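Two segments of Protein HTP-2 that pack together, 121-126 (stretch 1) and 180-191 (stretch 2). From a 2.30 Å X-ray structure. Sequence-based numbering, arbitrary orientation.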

ATOM      1  N   ALA A 121       8.818 -14.911  -7.899  1.00 91.23           N
ATOM      2  CA  ALA A 121       8.475 -14.873  -6.483  1.00 86.65           C
ATOM      3  C   ALA A 121       7.613 -16.055  -6.059  1.00 84.60           C
ATOM      4  O   ALA A 121       7.008 -16.732  -6.889  1.00 85.19           O
ATOM      5  CB  ALA A 121       7.771 -13.572  -6.153  1.00 83.30           C
ATOM      6  N   ILE A 122       7.571 -16.293  -4.751  1.00 82.33           N
ATOM      7  CA  ILE A 122       6.717 -17.323  -4.178  1.00 79.07           C
ATOM      8  C   ILE A 122       5.534 -16.667  -3.469  1.00 74.64           C
ATOM      9  O   ILE A 122       4.552 -17.329  -3.130  1.00 77.28           O
ATOM     10  CB  ILE A 122       7.491 -18.224  -3.191  1.00 78.94           C
ATOM     11  CG1 ILE A 122       7.855 -17.451  -1.920  1.00 75.94           C
ATOM     12  CG2 ILE A 122       8.743 -18.787  -3.853  1.00 79.00           C
ATOM     13  CD1 ILE A 122       8.239 -18.347  -0.751  1.00 76.49           C
ATOM     14  N   GLU A 123       5.637 -15.356  -3.259  1.00 70.82           N
ATOM     15  CA  GLU A 123       4.562 -14.570  -2.655  1.00 68.21           C
ATOM     16  C   GLU A 123       4.723 -13.084  -2.977  1.00 65.24           C
ATOM     17  O   GLU A 123       5.820 -12.537  -2.871  1.00 65.81           O
ATOM     18  CB  GLU A 123       4.529 -14.779  -1.140  1.00 69.95           C
ATOM     19  CG  GLU A 123       3.408 -14.039  -0.428  1.00 71.83           C
ATOM     20  CD  GLU A 123       3.165 -14.561   0.976  1.00 77.85           C
ATOM     21  OE1 GLU A 123       2.555 -15.645   1.121  1.00 80.10           O
ATOM     22  OE2 GLU A 123       3.585 -13.886   1.938  1.00 77.88           O
ATOM     23  N   VAL A 124       3.630 -12.436  -3.377  1.00 61.57           N
ATOM     24  CA  VAL A 124       3.659 -11.013  -3.713  1.00 60.30           C
ATOM     25  C   VAL A 124       2.469 -10.252  -3.135  1.00 60.32           C
ATOM     26  O   VAL A 124       1.321 -10.657  -3.305  1.00 66.27           O
ATOM     27  CB  VAL A 124       3.671 -10.787  -5.243  1.00 61.95           C
ATOM     28  CG1 VAL A 124       3.511  -9.309  -5.567  1.00 57.76           C
ATOM     29  CG2 VAL A 124       4.949 -11.326  -5.860  1.00 66.29           C
ATOM     30  N   PHE A 125       2.751  -9.150  -2.450  1.00 57.57           N
ATOM     31  CA  PHE A 125       1.715  -8.202  -2.064  1.00 55.18           C
ATOM     32  C   PHE A 125       1.900  -6.912  -2.855  1.00 57.00           C
ATOM     33  O   PHE A 125       2.868  -6.182  -2.640  1.00 55.31           O
ATOM     34  CB  PHE A 125       1.755  -7.928  -0.561  1.00 55.11           C
ATOM     35  CG  PHE A 125       1.161  -9.029   0.267  1.00 64.15           C
ATOM     36  CD1 PHE A 125       1.918 -10.137   0.617  1.00 68.56           C
ATOM     37  CD2 PHE A 125      -0.158  -8.960   0.691  1.00 65.41           C
ATOM     38  CE1 PHE A 125       1.369 -11.158   1.380  1.00 71.30           C
ATOM     39  CE2 PHE A 125      -0.714  -9.975   1.454  1.00 67.87           C
ATOM     40  CZ  PHE A 125       0.051 -11.076   1.800  1.00 70.86           C
ATOM     41  N   SER A 126       0.977  -6.639  -3.773  1.00 54.97           N
ATOM     42  CA  SER A 126       1.140  -5.527  -4.705  1.00 54.56           C
ATOM     43  C   SER A 126       0.111  -4.421  -4.497  1.00 47.25           C
ATOM     44  O   SER A 126      -1.058  -4.686  -4.204  1.00 48.61           O
ATOM     45  CB  SER A 126       1.063  -6.031  -6.147  1.00 60.26           C
ATOM     46  OG  SER A 126      -0.190  -6.632  -6.413  1.00 68.79           O
ATOM     47  N   PHE A 180      -6.912 -11.014   8.167  1.00 56.44           N
ATOM     48  CA  PHE A 180      -7.637 -12.268   8.004  1.00 57.92           C
ATOM     49  C   PHE A 180      -6.922 -13.200   7.024  1.00 58.94           C
ATOM     50  O   PHE A 180      -6.778 -14.395   7.288  1.00 62.74           O
ATOM     51  CB  PHE A 180      -9.070 -12.013   7.542  1.00 54.88           C
ATOM     52  CG  PHE A 180      -9.793 -13.258   7.121  1.00 58.02           C
ATOM     53  CD1 PHE A 180     -10.264 -14.156   8.064  1.00 57.99           C
ATOM     54  CD2 PHE A 180      -9.993 -13.535   5.780  1.00 56.60           C
ATOM     55  CE1 PHE A 180     -10.922 -15.306   7.675  1.00 57.41           C
ATOM     56  CE2 PHE A 180     -10.652 -14.683   5.385  1.00 56.72           C
ATOM     57  CZ  PHE A 180     -11.116 -15.570   6.333  1.00 57.53           C
ATOM     58  N   LEU A 181      -6.478 -12.647   5.897  1.00 54.85           N
ATOM     59  CA  LEU A 181      -5.746 -13.402   4.879  1.00 57.48           C
ATOM     60  C   LEU A 181      -4.477 -14.051   5.432  1.00 62.53           C
ATOM     61  O   LEU A 181      -4.231 -15.243   5.225  1.00 63.67           O
ATOM     62  CB  LEU A 181      -5.375 -12.490   3.706  1.00 52.06           C
ATOM     63  CG  LEU A 181      -4.447 -13.037   2.619  1.00 50.40           C
ATOM     64  CD1 LEU A 181      -5.092 -14.216   1.914  1.00 52.78           C
ATOM     65  CD2 LEU A 181      -4.081 -11.945   1.623  1.00 44.60           C
ATOM     66  N   CYS A 182      -3.670 -13.263   6.134  1.00 61.90           N
ATOM     67  CA  CYS A 182      -2.366 -13.736   6.588  1.00 66.11           C
ATOM     68  C   CYS A 182      -2.469 -14.720   7.749  1.00 71.91           C
ATOM     69  O   CYS A 182      -1.605 -15.580   7.914  1.00 78.28           O
ATOM     70  CB  CYS A 182      -1.485 -12.549   6.982  1.00 57.92           C
ATOM     71  SG  CYS A 182      -1.102 -11.436   5.616  1.00 63.86           S
ATOM     72  N   THR A 183      -3.525 -14.588   8.545  1.00 69.75           N
ATOM     73  CA  THR A 183      -3.712 -15.419   9.734  1.00 74.30           C
ATOM     74  C   THR A 183      -4.524 -16.691   9.474  1.00 71.38           C
ATOM     75  O   THR A 183      -4.116 -17.781   9.877  1.00 70.17           O
ATOM     76  CB  THR A 183      -4.404 -14.618  10.856  1.00 79.91           C
ATOM     77  OG1 THR A 183      -3.596 -13.485  11.197  1.00 83.32           O
ATOM     78  CG2 THR A 183      -4.617 -15.481  12.090  1.00 82.64           C
ATOM     79  N   LYS A 184      -5.662 -16.554   8.794  1.00 70.80           N
ATOM     80  CA  LYS A 184      -6.617 -17.660   8.655  1.00 70.35           C
ATOM     81  C   LYS A 184      -6.635 -18.327   7.275  1.00 67.33           C
ATOM     82  O   LYS A 184      -7.225 -19.391   7.119  1.00 70.52           O
ATOM     83  CB  LYS A 184      -8.033 -17.171   8.984  1.00 69.25           C
ATOM     84  CG  LYS A 184      -8.173 -16.483  10.330  1.00 69.75           C
ATOM     85  CD  LYS A 184      -8.094 -17.472  11.478  1.00 77.25           C
ATOM     86  CE  LYS A 184      -8.390 -16.794  12.807  1.00 82.01           C
ATOM     87  NZ  LYS A 184      -8.602 -17.783  13.902  1.00 87.29           N
ATOM     88  N   VAL A 185      -6.001 -17.713   6.279  1.00 64.84           N
ATOM     89  CA  VAL A 185      -6.063 -18.243   4.914  1.00 68.97           C
ATOM     90  C   VAL A 185      -4.720 -18.750   4.392  1.00 72.51           C
ATOM     91  O   VAL A 185      -4.610 -19.895   3.953  1.00 71.45           O
ATOM     92  CB  VAL A 185      -6.596 -17.187   3.921  1.00 66.23           C
ATOM     93  CG1 VAL A 185      -6.594 -17.748   2.504  1.00 67.06           C
ATOM     94  CG2 VAL A 185      -7.992 -16.741   4.319  1.00 64.88           C
ATOM     95  N   LEU A 186      -3.704 -17.893   4.434  1.00 75.50           N
ATOM     96  CA  LEU A 186      -2.383 -18.247   3.924  1.00 73.39           C
ATOM     97  C   LEU A 186      -1.669 -19.259   4.815  1.00 74.77           C
ATOM     98  O   LEU A 186      -1.788 -19.220   6.042  1.00 73.89           O
ATOM     99  CB  LEU A 186      -1.513 -16.998   3.772  1.00 68.33           C
ATOM    100  CG  LEU A 186      -1.917 -15.999   2.688  1.00 66.28           C
ATOM    101  CD1 LEU A 186      -0.922 -14.848   2.614  1.00 59.58           C
ATOM    102  CD2 LEU A 186      -2.038 -16.699   1.343  1.00 68.38           C
ATOM    103  N   GLU A 187      -0.935 -20.172   4.185  1.00 76.99           N
ATOM    104  CA  GLU A 187      -0.008 -21.040   4.897  1.00 83.43           C
ATOM    105  C   GLU A 187       1.163 -20.200   5.395  1.00 77.67           C
ATOM    106  O   GLU A 187       1.427 -19.124   4.852  1.00 74.47           O
ATOM    107  CB  GLU A 187       0.500 -22.165   3.993  1.00 92.90           C
ATOM    108  CG  GLU A 187      -0.142 -23.525   4.226  1.00104.38           C
ATOM    109  CD  GLU A 187       0.639 -24.645   3.564  1.00115.04           C
ATOM    110  OE1 GLU A 187       1.636 -24.345   2.873  1.00117.81           O
ATOM    111  OE2 GLU A 187       0.263 -25.823   3.738  1.00118.92           O
ATOM    112  N   PRO A 188       1.866 -20.676   6.438  1.00 77.33           N
ATOM    113  CA  PRO A 188       3.079 -19.979   6.884  1.00 74.29           C
ATOM    114  C   PRO A 188       4.144 -19.952   5.793  1.00 77.30           C
ATOM    115  O   PRO A 188       4.200 -20.878   4.983  1.00 78.56           O
ATOM    116  CB  PRO A 188       3.552 -20.815   8.077  1.00 77.53           C
ATOM    117  CG  PRO A 188       2.310 -21.546   8.557  1.00 76.68           C
ATOM    118  CD  PRO A 188       1.512 -21.809   7.315  1.00 76.39           C
ATOM    119  N   LEU A 189       4.970 -18.909   5.772  1.00 76.26           N
ATOM    120  CA  LEU A 189       6.078 -18.834   4.828  1.00 77.48           C
ATOM    121  C   LEU A 189       7.106 -19.918   5.142  1.00 83.03           C
ATOM    122  O   LEU A 189       7.234 -20.339   6.294  1.00 81.97           O
ATOM    123  CB  LEU A 189       6.731 -17.448   4.866  1.00 74.30           C
ATOM    124  CG  LEU A 189       6.006 -16.331   4.112  1.00 72.25           C
ATOM    125  CD1 LEU A 189       6.700 -14.992   4.321  1.00 71.91           C
ATOM    126  CD2 LEU A 189       5.921 -16.666   2.632  1.00 72.34           C
ATOM    127  N   PRO A 190       7.829 -20.391   4.111  1.00 87.79           N
ATOM    128  CA  PRO A 190       8.890 -21.386   4.308  1.00 89.63           C
ATOM    129  C   PRO A 190       9.979 -20.897   5.264  1.00 87.75           C
ATOM    130  O   PRO A 190      10.039 -19.704   5.572  1.00 82.51           O
ATOM    131  CB  PRO A 190       9.455 -21.582   2.896  1.00 92.29           C
ATOM    132  CG  PRO A 190       8.327 -21.232   1.991  1.00 89.86           C
ATOM    133  CD  PRO A 190       7.604 -20.107   2.681  1.00 85.91           C
ATOM    134  N   ALA A 191      10.830 -21.811   5.721  1.00 92.87           N
ATOM    135  CA  ALA A 191      11.857 -21.485   6.708  1.00 97.29           C
ATOM    136  C   ALA A 191      12.913 -20.541   6.146  1.00 98.28           C
ATOM    137  O   ALA A 191      13.536 -19.783   6.890  1.00 99.57           O
ATOM    138  CB  ALA A 191      12.513 -22.760   7.228  1.00102.42           C
TER

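The two stretches meet through side chains alone. No hydrogen bond crosses between them, and the contact buries a modest 295 Å², both sides summed. Stretch 1 runs into a strand at Glu-123. Stretch 2 starts as the last part of a helix and continues as an extended segment.

Ala-121 is buried but lies out of reach of stretch 2. Ile-122 makes the first contact. Its CA-to-CB bond points toward stretch 2, and with chi1 p and chi2 t its CD1 lies 3.9 Å from Pro-190 CD. The same Ile-122 CD1 is 4.4 Å from Leu-189 CD2. The methyl at the end of Ile-122 packs on the apolar proline ring, and Leu-189 is apolar too.

Glu-123 is buried and gives the largest covered area, 61 Å². Its OE2 sits 3.7 Å from Leu-189 CD2, and its OE1 sits 3.9 Å from Leu-186 CD1. These are van der Waals contacts. Both carboxylate oxygens are hydrogen-bonded elsewhere in the structure, so the acid can lie among leucines without unsatisfied oxygens. The CA-to-CB bond of Leu-189 points sideways, but the end of its side chain comes nearer and reaches the glutamate.

Val-124 is out of reach; in the strand its CA-to-CB bond runs opposite to that of Glu-123.

The CA-to-CB bond of Phe-125 points toward stretch 2, with chi1 m. Phe-125 CA is 11.1 Å from Cys-182 CA, and the long, flat ring covers much of that distance. Phe-125 CE2 lies 3.9 Å from Leu-181 CD2. Phe-125 CZ lies 4.0 Å from Leu-186 CD1, which meets the ring at its edge. Cys-182 SG is also 4.0 Å from Phe-125 CZ and approaches obliquely, a sulfur-aromatic contact. A wider pi-type turn links these partners, and Leu-186 N donates a hydrogen bond to Leu-181 O, 2.8 Å.

Ser-126 is out of reach.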